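Local coordinates for protein glycerol-3-phosphate dehydrogenase [NAD(+)] 1 (Saccharomyces cerevisiae, PDB 4FGW) that catalyses the NAD-dependent interconversion of sn-glycerol 3-phosphate and dihydroxyacetone phosphate, and drives glycerol production and accumulation in yeast under hyperosmotic stress, at residues L273-R278 against D359-E364; L250-V255 against A267-G272; K152-G157 against C241-N246; A236-C241 against E289-Q294. One frame throughout, in Å; residues are numbered along the deposited sequence.

Interaction 1 of 4, residues L273-R278 against D359-E364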
loop_
_atom_site.group_PDB
_atom_site.type_symbol
_atom_site.label_atom_id
_atom_site.label_comp_id
_atom_site.label_asym_id
_atom_site.label_seq_id
_atom_site.Cartn_x
_atom_site.Cartn_y
_atom_site.Cartn_z
ATOM N N LEU A 273 -6.473 3.080 -4.358
ATOM C CA LEU A 273 -5.279 3.709 -4.942
ATOM C C LEU A 273 -5.488 3.984 -6.435
ATOM O O LEU A 273 -5.188 5.087 -6.887
ATOM C CB LEU A 273 -3.997 2.874 -4.708
ATOM C CG LEU A 273 -2.662 3.505 -5.172
ATOM C CD1 LEU A 273 -2.330 4.797 -4.400
ATOM C CD2 LEU A 273 -1.533 2.512 -5.079
ATOM N N GLY A 274 -6.049 3.011 -7.159
ATOM C CA GLY A 274 -6.351 3.139 -8.584
ATOM C C GLY A 274 -7.325 4.268 -8.861
ATOM O O GLY A 274 -7.145 5.018 -9.822
ATOM N N GLU A 275 -8.336 4.430 -7.984
ATOM C CA GLU A 275 -9.343 5.483 -8.105
ATOM C C GLU A 275 -8.805 6.873 -7.776
ATOM O O GLU A 275 -9.226 7.837 -8.395
ATOM C CB GLU A 275 -10.622 5.133 -7.344
ATOM C CG GLU A 275 -11.448 4.117 -8.108
ATOM C CD GLU A 275 -12.824 3.794 -7.577
ATOM O OE1 GLU A 275 -13.333 2.698 -7.906
ATOM O OE2 GLU A 275 -13.404 4.634 -6.851
ATOM N N ILE A 276 -7.832 6.962 -6.852
ATOM C CA ILE A 276 -7.139 8.204 -6.482
ATOM C C ILE A 276 -6.282 8.659 -7.681
ATOM O O ILE A 276 -6.319 9.833 -8.038
ATOM C CB ILE A 276 -6.317 8.032 -5.166
ATOM C CG1 ILE A 276 -7.264 7.749 -3.960
ATOM C CG2 ILE A 276 -5.437 9.270 -4.897
ATOM C CD1 ILE A 276 -6.582 7.339 -2.611
ATOM N N ILE A 277 -5.553 7.721 -8.323
ATOM C CA ILE A 277 -4.733 8.005 -9.513
ATOM C C ILE A 277 -5.621 8.527 -10.644
ATOM O O ILE A 277 -5.322 9.572 -11.231
ATOM C CB ILE A 277 -3.905 6.752 -9.950
ATOM C CG1 ILE A 277 -2.864 6.374 -8.876
ATOM C CG2 ILE A 277 -3.251 6.954 -11.329
ATOM C CD1 ILE A 277 -2.397 4.928 -8.876
ATOM N N ARG A 278 -6.717 7.800 -10.924
ATOM C CA ARG A 278 -7.689 8.098 -11.969
ATOM C C ARG A 278 -8.311 9.477 -11.758
ATOM O O ARG A 278 -8.430 10.225 -12.724
ATOM C CB ARG A 278 -8.761 6.996 -12.016
ATOM C CG ARG A 278 -9.718 7.071 -13.207
ATOM C CD ARG A 278 -10.730 5.937 -13.191
ATOM N NE ARG A 278 -10.078 4.625 -13.209
ATOM C CZ ARG A 278 -10.454 3.585 -12.469
ATOM N NH1 ARG A 278 -11.499 3.682 -11.657
ATOM N NH2 ARG A 278 -9.795 2.438 -12.544
ATOM N N ASP A 359 -17.061 5.929 -13.612
ATOM C CA ASP A 359 -15.601 5.784 -13.610
ATOM C C ASP A 359 -15.017 5.481 -12.239
ATOM O O ASP A 359 -13.887 4.996 -12.163
ATOM C CB ASP A 359 -14.919 7.043 -14.180
ATOM C CG ASP A 359 -15.321 7.433 -15.588
ATOM O OD1 ASP A 359 -15.609 6.525 -16.399
ATOM O OD2 ASP A 359 -15.303 8.639 -15.894
ATOM N N PHE A 360 -15.759 5.787 -11.153
ATOM C CA PHE A 360 -15.266 5.567 -9.792
ATOM C C PHE A 360 -16.223 4.682 -8.961
ATOM O O PHE A 360 -16.822 5.175 -8.001
ATOM C CB PHE A 360 -14.939 6.921 -9.115
ATOM C CG PHE A 360 -13.983 7.781 -9.913
ATOM C CD1 PHE A 360 -14.453 8.659 -10.886
ATOM C CD2 PHE A 360 -12.613 7.693 -9.713
ATOM C CE1 PHE A 360 -13.569 9.431 -11.643
ATOM C CE2 PHE A 360 -11.732 8.473 -10.463
ATOM C CZ PHE A 360 -12.214 9.334 -11.425
ATOM N N PRO A 361 -16.370 3.370 -9.299
ATOM C CA PRO A 361 -17.304 2.514 -8.542
ATOM C C PRO A 361 -17.084 2.402 -7.035
ATOM O O PRO A 361 -18.080 2.324 -6.319
ATOM C CB PRO A 361 -17.233 1.161 -9.259
ATOM C CG PRO A 361 -15.975 1.191 -10.023
ATOM C CD PRO A 361 -15.755 2.616 -10.412
ATOM N N LEU A 362 -15.819 2.422 -6.543
ATOM C CA LEU A 362 -15.545 2.355 -5.099
ATOM C C LEU A 362 -15.993 3.619 -4.374
ATOM O O LEU A 362 -16.666 3.515 -3.344
ATOM C CB LEU A 362 -14.087 2.003 -4.776
ATOM C CG LEU A 362 -13.708 1.966 -3.279
ATOM C CD1 LEU A 362 -14.416 0.815 -2.542
ATOM C CD2 LEU A 362 -12.225 1.885 -3.099
ATOM N N PHE A 363 -15.658 4.809 -4.928
ATOM C CA PHE A 363 -16.083 6.106 -4.386
ATOM C C PHE A 363 -17.611 6.167 -4.354
ATOM O O PHE A 363 -18.181 6.603 -3.352
ATOM C CB PHE A 363 -15.503 7.286 -5.204
ATOM C CG PHE A 363 -14.006 7.526 -5.135
ATOM C CD1 PHE A 363 -13.388 8.420 -6.003
ATOM C CD2 PHE A 363 -13.213 6.855 -4.206
ATOM C CE1 PHE A 363 -12.003 8.637 -5.945
ATOM C CE2 PHE A 363 -11.831 7.076 -4.149
ATOM C CZ PHE A 363 -11.239 7.970 -5.015
ATOM N N GLU A 364 -18.268 5.669 -5.425
ATOM C CA GLU A 364 -19.729 5.624 -5.527
ATOM C C GLU A 364 -20.329 4.656 -4.508
ATOM O O GLU A 364 -21.300 5.014 -3.847
ATOM C CB GLU A 364 -20.187 5.273 -6.953
ATOM C CG GLU A 364 -21.688 5.444 -7.152
ATOM C CD GLU A 364 -22.304 4.811 -8.387
ATOM O OE1 GLU A 364 -21.559 4.242 -9.216
ATOM O OE2 GLU A 364 -23.544 4.909 -8.534
#
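E275 lays its CB over one face of the F363 ring, 4.0 Å from the ring centroid in a CH-pi contact, and sends its side chain on past that ring to the start of helix 361-371. CG lies anti to the carbonyl carbon (chi1 -77°); from there the chain runs extended and carries the carboxylate to the backbone N-H groups of the first turn. L362 N binds E275 OE1 at 2.8 Å and F363 N binds E275 OE2 at 3.0 Å, nearly straight at 163° and 157°. Each oxygen uses its syn lone pair, the one on the side of the other oxygen, so both branches are gripped and the rotation of the group is fixed.

By accepting these first-turn N-H groups, the buried carboxylate holds the N-terminal end of helix 361-371 from helix 261-283, inside the all-helical C-terminal domain. The positive end of the helix dipole probably helps to keep E275 ionised.

F360, the N-cap residue, brings ring atom CE2 to within 3.3 Å of E275 O, which lies at the ring edge. Further out, R278 slides past the F360 ring, bends at chi3, and donates from NH1 to D359 O at 2.8 Å. The donor is nearly in line with the carbonyl, but the bond is bent at hydrogen and the acceptor tilted out of the guanidinium plane. One residue on from E275, I276 CG1 meets F363 CZ at 4.1 Å.

Interaction 2 of 4, residues L250-V255 against A267-G272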
loop_
_atom_site.group_PDB
_atom_site.type_symbol
_atom_site.label_atom_id
_atom_site.label_comp_id
_atom_site.label_asym_id
_atom_site.label_seq_id
_atom_site.Cartn_x
_atom_site.Cartn_y
_atom_site.Cartn_z
ATOM N N LEU A 250 -13.064 4.147 4.568
ATOM C CA LEU A 250 -14.436 3.754 4.897
ATOM C C LEU A 250 -14.749 2.378 4.305
ATOM O O LEU A 250 -15.250 1.515 5.022
ATOM C CB LEU A 250 -15.469 4.805 4.457
ATOM C CG LEU A 250 -15.493 6.141 5.225
ATOM C CD1 LEU A 250 -16.333 7.162 4.502
ATOM C CD2 LEU A 250 -16.042 5.968 6.644
ATOM N N GLY A 251 -14.378 2.168 3.035
ATOM C CA GLY A 251 -14.538 0.898 2.332
ATOM C C GLY A 251 -13.792 -0.240 3.002
ATOM O O GLY A 251 -14.291 -1.367 3.016
ATOM N N CYS A 252 -12.604 0.056 3.598
ATOM C CA CYS A 252 -11.775 -0.913 4.345
ATOM C C CYS A 252 -12.448 -1.320 5.648
ATOM O O CYS A 252 -12.451 -2.505 5.990
ATOM C CB CYS A 252 -10.377 -0.360 4.604
ATOM S SG CYS A 252 -9.388 -0.130 3.116
ATOM N N GLY A 253 -12.976 -0.328 6.367
ATOM C CA GLY A 253 -13.686 -0.521 7.627
ATOM C C GLY A 253 -14.909 -1.394 7.458
ATOM O O GLY A 253 -15.111 -2.331 8.240
ATOM N N PHE A 254 -15.704 -1.125 6.390
ATOM C CA PHE A 254 -16.896 -1.903 6.047
ATOM C C PHE A 254 -16.519 -3.365 5.885
ATOM O O PHE A 254 -17.112 -4.244 6.511
ATOM C CB PHE A 254 -17.534 -1.395 4.736
ATOM C CG PHE A 254 -18.077 0.015 4.740
ATOM C CD1 PHE A 254 -18.138 0.756 3.565
ATOM C CD2 PHE A 254 -18.540 0.599 5.914
ATOM C CE1 PHE A 254 -18.637 2.061 3.569
ATOM C CE2 PHE A 254 -19.036 1.900 5.915
ATOM C CZ PHE A 254 -19.083 2.624 4.743
ATOM N N VAL A 255 -15.486 -3.602 5.088
ATOM C CA VAL A 255 -14.960 -4.913 4.756
ATOM C C VAL A 255 -14.346 -5.667 5.965
ATOM O O VAL A 255 -14.556 -6.876 6.094
ATOM C CB VAL A 255 -14.064 -4.741 3.511
ATOM C CG1 VAL A 255 -12.635 -5.221 3.715
ATOM C CG2 VAL A 255 -14.711 -5.347 2.284
ATOM N N ALA A 267 -7.399 -5.409 -0.826
ATOM C CA ALA A 267 -8.075 -5.322 -2.124
ATOM C C ALA A 267 -8.745 -3.953 -2.311
ATOM O O ALA A 267 -8.599 -3.367 -3.383
ATOM C CB ALA A 267 -9.098 -6.442 -2.269
ATOM N N ILE A 268 -9.430 -3.424 -1.262
ATOM C CA ILE A 268 -10.064 -2.093 -1.292
ATOM C C ILE A 268 -9.017 -0.996 -1.388
ATOM O O ILE A 268 -9.235 -0.020 -2.106
ATOM C CB ILE A 268 -11.142 -1.865 -0.171
ATOM C CG1 ILE A 268 -12.443 -2.575 -0.553
ATOM C CG2 ILE A 268 -11.462 -0.374 0.070
ATOM C CD1 ILE A 268 -12.646 -3.712 0.132
ATOM N N GLN A 269 -7.870 -1.176 -0.703
ATOM C CA GLN A 269 -6.747 -0.239 -0.769
ATOM C C GLN A 269 -6.173 -0.188 -2.180
ATOM O O GLN A 269 -5.886 0.899 -2.680
ATOM C CB GLN A 269 -5.667 -0.600 0.252
ATOM C CG GLN A 269 -6.069 -0.198 1.663
ATOM C CD GLN A 269 -5.148 -0.717 2.729
ATOM O OE1 GLN A 269 -5.499 -1.617 3.488
ATOM N NE2 GLN A 269 -3.979 -0.124 2.847
ATOM N N ARG A 270 -6.076 -1.349 -2.849
ATOM C CA ARG A 270 -5.585 -1.450 -4.225
ATOM C C ARG A 270 -6.552 -0.758 -5.187
ATOM O O ARG A 270 -6.116 0.026 -6.036
ATOM C CB ARG A 270 -5.394 -2.919 -4.620
ATOM C CG ARG A 270 -4.843 -3.103 -6.027
ATOM C CD ARG A 270 -5.122 -4.485 -6.558
ATOM N NE ARG A 270 -6.539 -4.746 -6.816
ATOM C CZ ARG A 270 -7.170 -4.444 -7.946
ATOM N NH1 ARG A 270 -6.530 -3.823 -8.927
ATOM N NH2 ARG A 270 -8.447 -4.749 -8.099
ATOM N N VAL A 271 -7.860 -1.046 -5.045
ATOM C CA VAL A 271 -8.904 -0.455 -5.875
ATOM C C VAL A 271 -8.943 1.061 -5.623
ATOM O O VAL A 271 -8.986 1.839 -6.579
ATOM C CB VAL A 271 -10.275 -1.174 -5.686
ATOM C CG1 VAL A 271 -11.423 -0.396 -6.331
ATOM C CG2 VAL A 271 -10.231 -2.598 -6.233
ATOM N N GLY A 272 -8.875 1.443 -4.349
ATOM C CA GLY A 272 -8.861 2.828 -3.888
ATOM C C GLY A 272 -7.707 3.629 -4.441
ATOM O O GLY A 272 -7.929 4.706 -4.997
#
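V255 and I268 meet tip to tip, V255 CG2 standing 3.4 Å from I268 CD1. The two side chains reach toward each other from their helices, and CD1 also lies close to CB and CG1 of V255, so the methyl is set against the whole branched end of the valine.

The other branch of I268 makes contacts with the backbone. CG2, anti to the backbone N while CG1 lies beside it (chi1 -77°), rests 3.7 Å from G251 C and equally near C252 N. A side chain on G251 would point straight at this methyl; with glycine there, the isoleucine can lie directly on the backbone of helix 235-257. The nearest CA atoms, those of C252 and I268, are 6.0 Å apart.

Helices 235-257 and 261-283 follow each other in the chain, and they form an antiparallel helical hairpin in the C-terminal domain: the axes of the two segments run at 159° to one another and approach to 9.2 Å. No hydrogen bond joins them across the contact.

Sulfur supplies the third kind of touch. C252 SG lies 3.6 Å from Q269 CG and 3.7 Å from I268 CG2, touching both residues. Q269 reaches it with the aliphatic part of an extended side chain. Both C252 and Q269 pack further on C306 of helix 296-307. I268 also packs on W193 of the second subunit, and R270 forms a salt bridge from NE to E195 OE2 of that same neighbouring subunit.

Interaction 3 of 4, residues K152-G157 against C241-N246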
loop_
_atom_site.group_PDB
_atom_site.type_symbol
_atom_site.label_atom_id
_atom_site.label_comp_id
_atom_site.label_asym_id
_atom_site.label_seq_id
_atom_site.Cartn_x
_atom_site.Cartn_y
_atom_site.Cartn_z
ATOM N N LYS A 152 -4.067 19.579 4.690
ATOM C CA LYS A 152 -4.319 18.349 3.995
ATOM C C LYS A 152 -5.588 18.357 3.199
ATOM O O LYS A 152 -6.575 18.899 3.605
ATOM C CB LYS A 152 -4.378 17.204 4.972
ATOM C CG LYS A 152 -3.084 16.525 5.156
ATOM C CD LYS A 152 -3.281 15.263 5.911
ATOM C CE LYS A 152 -2.631 14.099 5.262
ATOM N NZ LYS A 152 -1.542 13.622 6.086
ATOM N N GLY A 153 -5.544 17.701 2.064
ATOM C CA GLY A 153 -6.690 17.598 1.181
ATOM C C GLY A 153 -6.801 18.738 0.191
ATOM O O GLY A 153 -5.832 19.460 -0.065
ATOM N N PHE A 154 -7.995 18.873 -0.388
ATOM C CA PHE A 154 -8.338 19.884 -1.379
ATOM C C PHE A 154 -9.847 20.163 -1.306
ATOM O O PHE A 154 -10.570 19.449 -0.609
ATOM C CB PHE A 154 -7.911 19.419 -2.795
ATOM C CG PHE A 154 -8.740 18.305 -3.398
ATOM C CD1 PHE A 154 -9.577 18.546 -4.477
ATOM C CD2 PHE A 154 -8.672 17.009 -2.892
ATOM C CE1 PHE A 154 -10.339 17.518 -5.034
ATOM C CE2 PHE A 154 -9.444 15.984 -3.445
ATOM C CZ PHE A 154 -10.280 16.247 -4.504
ATOM N N GLU A 155 -10.313 21.191 -2.018
ATOM C CA GLU A 155 -11.725 21.562 -2.059
ATOM C C GLU A 155 -12.392 20.811 -3.211
ATOM O O GLU A 155 -11.887 20.824 -4.337
ATOM C CB GLU A 155 -11.876 23.084 -2.217
ATOM C CG GLU A 155 -13.130 23.650 -1.582
ATOM C CD GLU A 155 -13.122 25.145 -1.316
ATOM O OE1 GLU A 155 -14.026 25.598 -0.580
ATOM O OE2 GLU A 155 -12.235 25.867 -1.834
ATOM N N VAL A 156 -13.491 20.105 -2.901
ATOM C CA VAL A 156 -14.275 19.301 -3.845
ATOM C C VAL A 156 -15.772 19.422 -3.525
ATOM O O VAL A 156 -16.159 19.413 -2.357
ATOM C CB VAL A 156 -13.766 17.823 -3.952
ATOM C CG1 VAL A 156 -13.757 17.107 -2.600
ATOM C CG2 VAL A 156 -14.530 17.015 -5.002
ATOM N N GLY A 157 -16.581 19.575 -4.568
ATOM C CA GLY A 157 -18.029 19.689 -4.474
ATOM C C GLY A 157 -18.666 19.767 -5.842
ATOM O O GLY A 157 -17.964 19.674 -6.853
ATOM N N CYS A 241 -4.755 12.994 -2.565
ATOM C CA CYS A 241 -4.555 11.816 -1.719
ATOM C C CYS A 241 -5.046 12.073 -0.292
ATOM O O CYS A 241 -5.758 11.236 0.247
ATOM C CB CYS A 241 -3.088 11.405 -1.720
ATOM S SG CYS A 241 -2.471 10.806 -3.312
ATOM N N GLY A 242 -4.679 13.230 0.279
ATOM C CA GLY A 242 -5.033 13.668 1.631
ATOM C C GLY A 242 -6.517 13.720 1.949
ATOM O O GLY A 242 -6.907 13.620 3.118
ATOM N N ALA A 243 -7.357 13.888 0.913
ATOM C CA ALA A 243 -8.802 13.903 1.037
ATOM C C ALA A 243 -9.385 12.532 0.690
ATOM O O ALA A 243 -10.104 11.968 1.512
ATOM C CB ALA A 243 -9.399 14.978 0.137
ATOM N N LEU A 244 -9.053 11.988 -0.508
ATOM C CA LEU A 244 -9.573 10.724 -1.059
ATOM C C LEU A 244 -9.306 9.447 -0.268
ATOM O O LEU A 244 -10.144 8.540 -0.292
ATOM C CB LEU A 244 -9.228 10.563 -2.550
ATOM C CG LEU A 244 -9.706 11.679 -3.496
ATOM C CD1 LEU A 244 -9.434 11.330 -4.932
ATOM C CD2 LEU A 244 -11.184 11.991 -3.309
ATOM N N LYS A 245 -8.177 9.397 0.471
ATOM C CA LYS A 245 -7.781 8.256 1.309
ATOM C C LYS A 245 -8.854 7.906 2.344
ATOM O O LYS A 245 -9.026 6.730 2.675
ATOM C CB LYS A 245 -6.410 8.498 1.998
ATOM C CG LYS A 245 -6.417 9.649 3.012
ATOM C CD LYS A 245 -5.065 9.922 3.634
ATOM C CE LYS A 245 -5.173 10.975 4.712
ATOM N NZ LYS A 245 -5.852 10.443 5.919
ATOM N N ASN A 246 -9.581 8.920 2.839
ATOM C CA ASN A 246 -10.618 8.730 3.854
ATOM C C ASN A 246 -11.877 8.072 3.320
ATOM O O ASN A 246 -12.560 7.380 4.073
ATOM C CB ASN A 246 -10.896 10.022 4.603
ATOM C CG ASN A 246 -9.660 10.640 5.201
ATOM O OD1 ASN A 246 -8.678 9.963 5.521
ATOM N ND2 ASN A 246 -9.656 11.946 5.308
#
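K152 crosses K245 at about a right angle, and their aliphatic ends meet at CE to CE, 4.1 Å apart. The K152 chain bends at chi3 and chi4, and its NZ is taken up elsewhere, by a salt bridge to D301 and a hydrogen bond to G181 O. G153 follows and packs on the helix backbone: its CA is 3.8 Å from A243 N and 4.0 Å from G242 C. A side chain on G242 would run into G153 N, and at the backbone angles of G153 (88°, -163°) a CB would be jammed against K152 O. F154 then turns its ring back to the helix, CG standing between the backbone N and the carbonyl carbon (chi1 72°). Its CD2 and CE2 both lie 3.7 Å from A243 CB, approached obliquely, and L244 CG approaches the ring edge near its plane.

The loop leading to strand 155-157 belongs to the N-terminal, Rossmann-type part of the protein, and helix 235-257 to the C-terminal domain, so the contact lies at their interface. As in related enzymes, K152 probably binds substrate and K245 probably acts as the proton acceptor. NZ of K245 is held by N246 OD1 at 2.9 Å and by T305 OG1. Close apolar and backbone packing next to the lysines is consistent with an active site assembled from both domains, each amine placed by its own polar partners.

Interaction 4 of 4, residues A236-C241 against E289-Q294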
loop_
_atom_site.group_PDB
_atom_site.type_symbol
_atom_site.label_atom_id
_atom_site.label_comp_id
_atom_site.label_asym_id
_atom_site.label_seq_id
_atom_site.Cartn_x
_atom_site.Cartn_y
_atom_site.Cartn_z
ATOM N N ALA A 236 -0.568 18.981 -7.060
ATOM C CA ALA A 236 -1.910 18.414 -7.219
ATOM C C ALA A 236 -2.026 16.974 -6.658
ATOM O O ALA A 236 -2.932 16.716 -5.862
ATOM C CB ALA A 236 -2.322 18.457 -8.679
ATOM N N GLY A 237 -1.093 16.088 -7.043
ATOM C CA GLY A 237 -1.044 14.686 -6.622
ATOM C C GLY A 237 -1.029 14.485 -5.121
ATOM O O GLY A 237 -1.886 13.775 -4.585
ATOM N N ILE A 238 -0.126 15.153 -4.437
ATOM C CA ILE A 238 -0.054 15.023 -3.000
ATOM C C ILE A 238 -1.263 15.559 -2.241
ATOM O O ILE A 238 -1.592 15.056 -1.193
ATOM C CB ILE A 238 1.283 15.534 -2.477
ATOM C CG1 ILE A 238 1.190 16.890 -1.815
ATOM C CG2 ILE A 238 2.203 15.671 -3.597
ATOM C CD1 ILE A 238 2.469 17.291 -1.174
ATOM N N SER A 239 -1.941 16.537 -2.819
ATOM C CA SER A 239 -3.165 17.138 -2.276
ATOM C C SER A 239 -4.429 16.293 -2.353
ATOM O O SER A 239 -5.186 16.252 -1.382
ATOM C CB SER A 239 -3.414 18.502 -2.910
ATOM O OG SER A 239 -2.250 19.307 -2.840
ATOM N N ILE A 240 -4.687 15.658 -3.501
ATOM C CA ILE A 240 -5.897 14.854 -3.672
ATOM C C ILE A 240 -5.938 13.596 -2.809
ATOM O O ILE A 240 -7.008 13.221 -2.328
ATOM C CB ILE A 240 -6.339 14.666 -5.148
ATOM C CG1 ILE A 240 -5.436 13.702 -5.901
ATOM C CG2 ILE A 240 -6.500 16.014 -5.890
ATOM C CD1 ILE A 240 -6.191 12.622 -6.454
ATOM N N CYS A 241 -4.755 12.994 -2.565
ATOM C CA CYS A 241 -4.555 11.816 -1.719
ATOM C C CYS A 241 -5.046 12.073 -0.292
ATOM O O CYS A 241 -5.758 11.236 0.247
ATOM C CB CYS A 241 -3.088 11.405 -1.720
ATOM S SG CYS A 241 -2.471 10.806 -3.312
ATOM N N GLU A 289 1.448 9.926 -12.226
ATOM C CA GLU A 289 1.029 8.650 -11.620
ATOM C C GLU A 289 1.992 8.264 -10.504
ATOM O O GLU A 289 1.559 7.764 -9.470
ATOM C CB GLU A 289 1.025 7.524 -12.666
ATOM C CG GLU A 289 -0.253 7.426 -13.465
ATOM C CD GLU A 289 -0.447 6.160 -14.280
ATOM O OE1 GLU A 289 -0.516 5.062 -13.677
ATOM O OE2 GLU A 289 -0.605 6.277 -15.517
ATOM N N GLU A 290 3.298 8.529 -10.728
ATOM C CA GLU A 290 4.445 8.273 -9.863
ATOM C C GLU A 290 4.242 8.766 -8.447
ATOM O O GLU A 290 4.523 8.035 -7.507
ATOM C CB GLU A 290 5.722 8.887 -10.470
ATOM C CG GLU A 290 6.295 8.100 -11.642
ATOM C CD GLU A 290 5.667 8.327 -13.009
ATOM O OE1 GLU A 290 6.170 7.724 -13.983
ATOM O OE2 GLU A 290 4.689 9.105 -13.114
ATOM N N THR A 291 3.708 9.984 -8.299
ATOM C CA THR A 291 3.418 10.649 -7.028
ATOM C C THR A 291 2.579 9.767 -6.101
ATOM O O THR A 291 2.889 9.648 -4.915
ATOM C CB THR A 291 2.719 11.999 -7.327
ATOM O OG1 THR A 291 3.532 12.747 -8.232
ATOM C CG2 THR A 291 2.440 12.815 -6.083
ATOM N N TYR A 292 1.530 9.148 -6.656
ATOM C CA TYR A 292 0.579 8.316 -5.926
ATOM C C TYR A 292 1.161 7.026 -5.338
ATOM O O TYR A 292 0.802 6.667 -4.220
ATOM C CB TYR A 292 -0.654 8.039 -6.793
ATOM C CG TYR A 292 -1.320 9.303 -7.285
ATOM C CD1 TYR A 292 -2.262 9.963 -6.509
ATOM C CD2 TYR A 292 -0.998 9.849 -8.525
ATOM C CE1 TYR A 292 -2.856 11.146 -6.940
ATOM C CE2 TYR A 292 -1.593 11.028 -8.973
ATOM C CZ TYR A 292 -2.523 11.672 -8.175
ATOM O OH TYR A 292 -3.117 12.834 -8.597
ATOM N N TYR A 293 2.062 6.347 -6.066
ATOM C CA TYR A 293 2.663 5.104 -5.576
ATOM C C TYR A 293 4.097 5.226 -5.050
ATOM O O TYR A 293 4.543 4.326 -4.350
ATOM C CB TYR A 293 2.515 3.963 -6.600
ATOM C CG TYR A 293 3.317 4.140 -7.872
ATOM C CD1 TYR A 293 2.773 4.787 -8.976
ATOM C CD2 TYR A 293 4.601 3.609 -7.993
ATOM C CE1 TYR A 293 3.497 4.928 -10.158
ATOM C CE2 TYR A 293 5.340 3.760 -9.166
ATOM C CZ TYR A 293 4.780 4.412 -10.250
ATOM O OH TYR A 293 5.498 4.555 -11.410
ATOM N N GLN A 294 4.815 6.322 -5.374
ATOM C CA GLN A 294 6.203 6.534 -4.927
ATOM C C GLN A 294 6.327 7.380 -3.672
ATOM O O GLN A 294 7.348 7.287 -2.993
ATOM C CB GLN A 294 7.042 7.215 -6.020
ATOM C CG GLN A 294 7.252 6.398 -7.288
ATOM C CD GLN A 294 8.187 7.050 -8.284
ATOM O OE1 GLN A 294 8.716 6.388 -9.175
ATOM N NE2 GLN A 294 8.409 8.356 -8.182
#
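Y292 meets C241 through ring atoms CD1 and CE1, C241 SG coming within 3.3 Å of Y292 CD1. This is a Cys sulfur-aromatic contact of oblique kind, the sulfur lying 4.5 Å from the ring centroid and 68° off the normal. The phenol end continues along the same helix: Y292 OH rests 3.4 Å from G237 CA, and I240 crosses the ring at about a right angle. CG1 of I240 lies in the ring plane at the edge, near OH, while I240 CD1 is 3.7 Å from Y292 CE1. In Y292, chi1 of -56° sets CG anti to the carbonyl carbon and beside the backbone N.

Beside the ring, T291 packs through CG2, which is 3.8 Å from I238 CG2 and 4.0 Å from G237 C. That methyl occupies the place where a side chain on G237 would have to go, consistent with an axis separation of 8.9 Å between the segments. They cross at -49°.

The polar ends of both residues are fixed from outside the contact. The hydroxyl of Y292 is hydrogen-bonded to S287 OG, and T291 OG1 to D234 OD2, while D234 OD1 takes the N-H of G237, so one aspartate anchors the first turn of helix 235-257 and the threonine packed on it. I276 of helix 261-283 covers both C241 and Y292. Farther out, Y293 stacks on Y293 of the second subunit.

Glycine-mediated helix-on-helix packing of this kind joins the start of helix 235-257 to the short helix 289-294, within the helical C-terminal domain and next to the dimer interface.

How the interactions relate
All four contacts are buried, yet their chemistry follows their place. Interaction 1 is the polar one, with a carboxylate on a helix start and an exposed arginine at its margin; interactions 2 and 4 are apolar helix pairs without cross-contact hydrogen bonds, the first antiparallel, the second crossing at an acute angle. Interaction 3 alone joins the two domains and holds the probable substrate-binding and proton-acceptor lysines. Helix 235-257 serves interactions 2, 3 and 4, the last two sharing C241, while helix 261-283 serves 1 and 2. I276 of interaction 1 touches C241, L244 and Y292, linking it to interactions 3 and 4. Interactions 1, 2 and 4 reach the second subunit; interaction 3 does not.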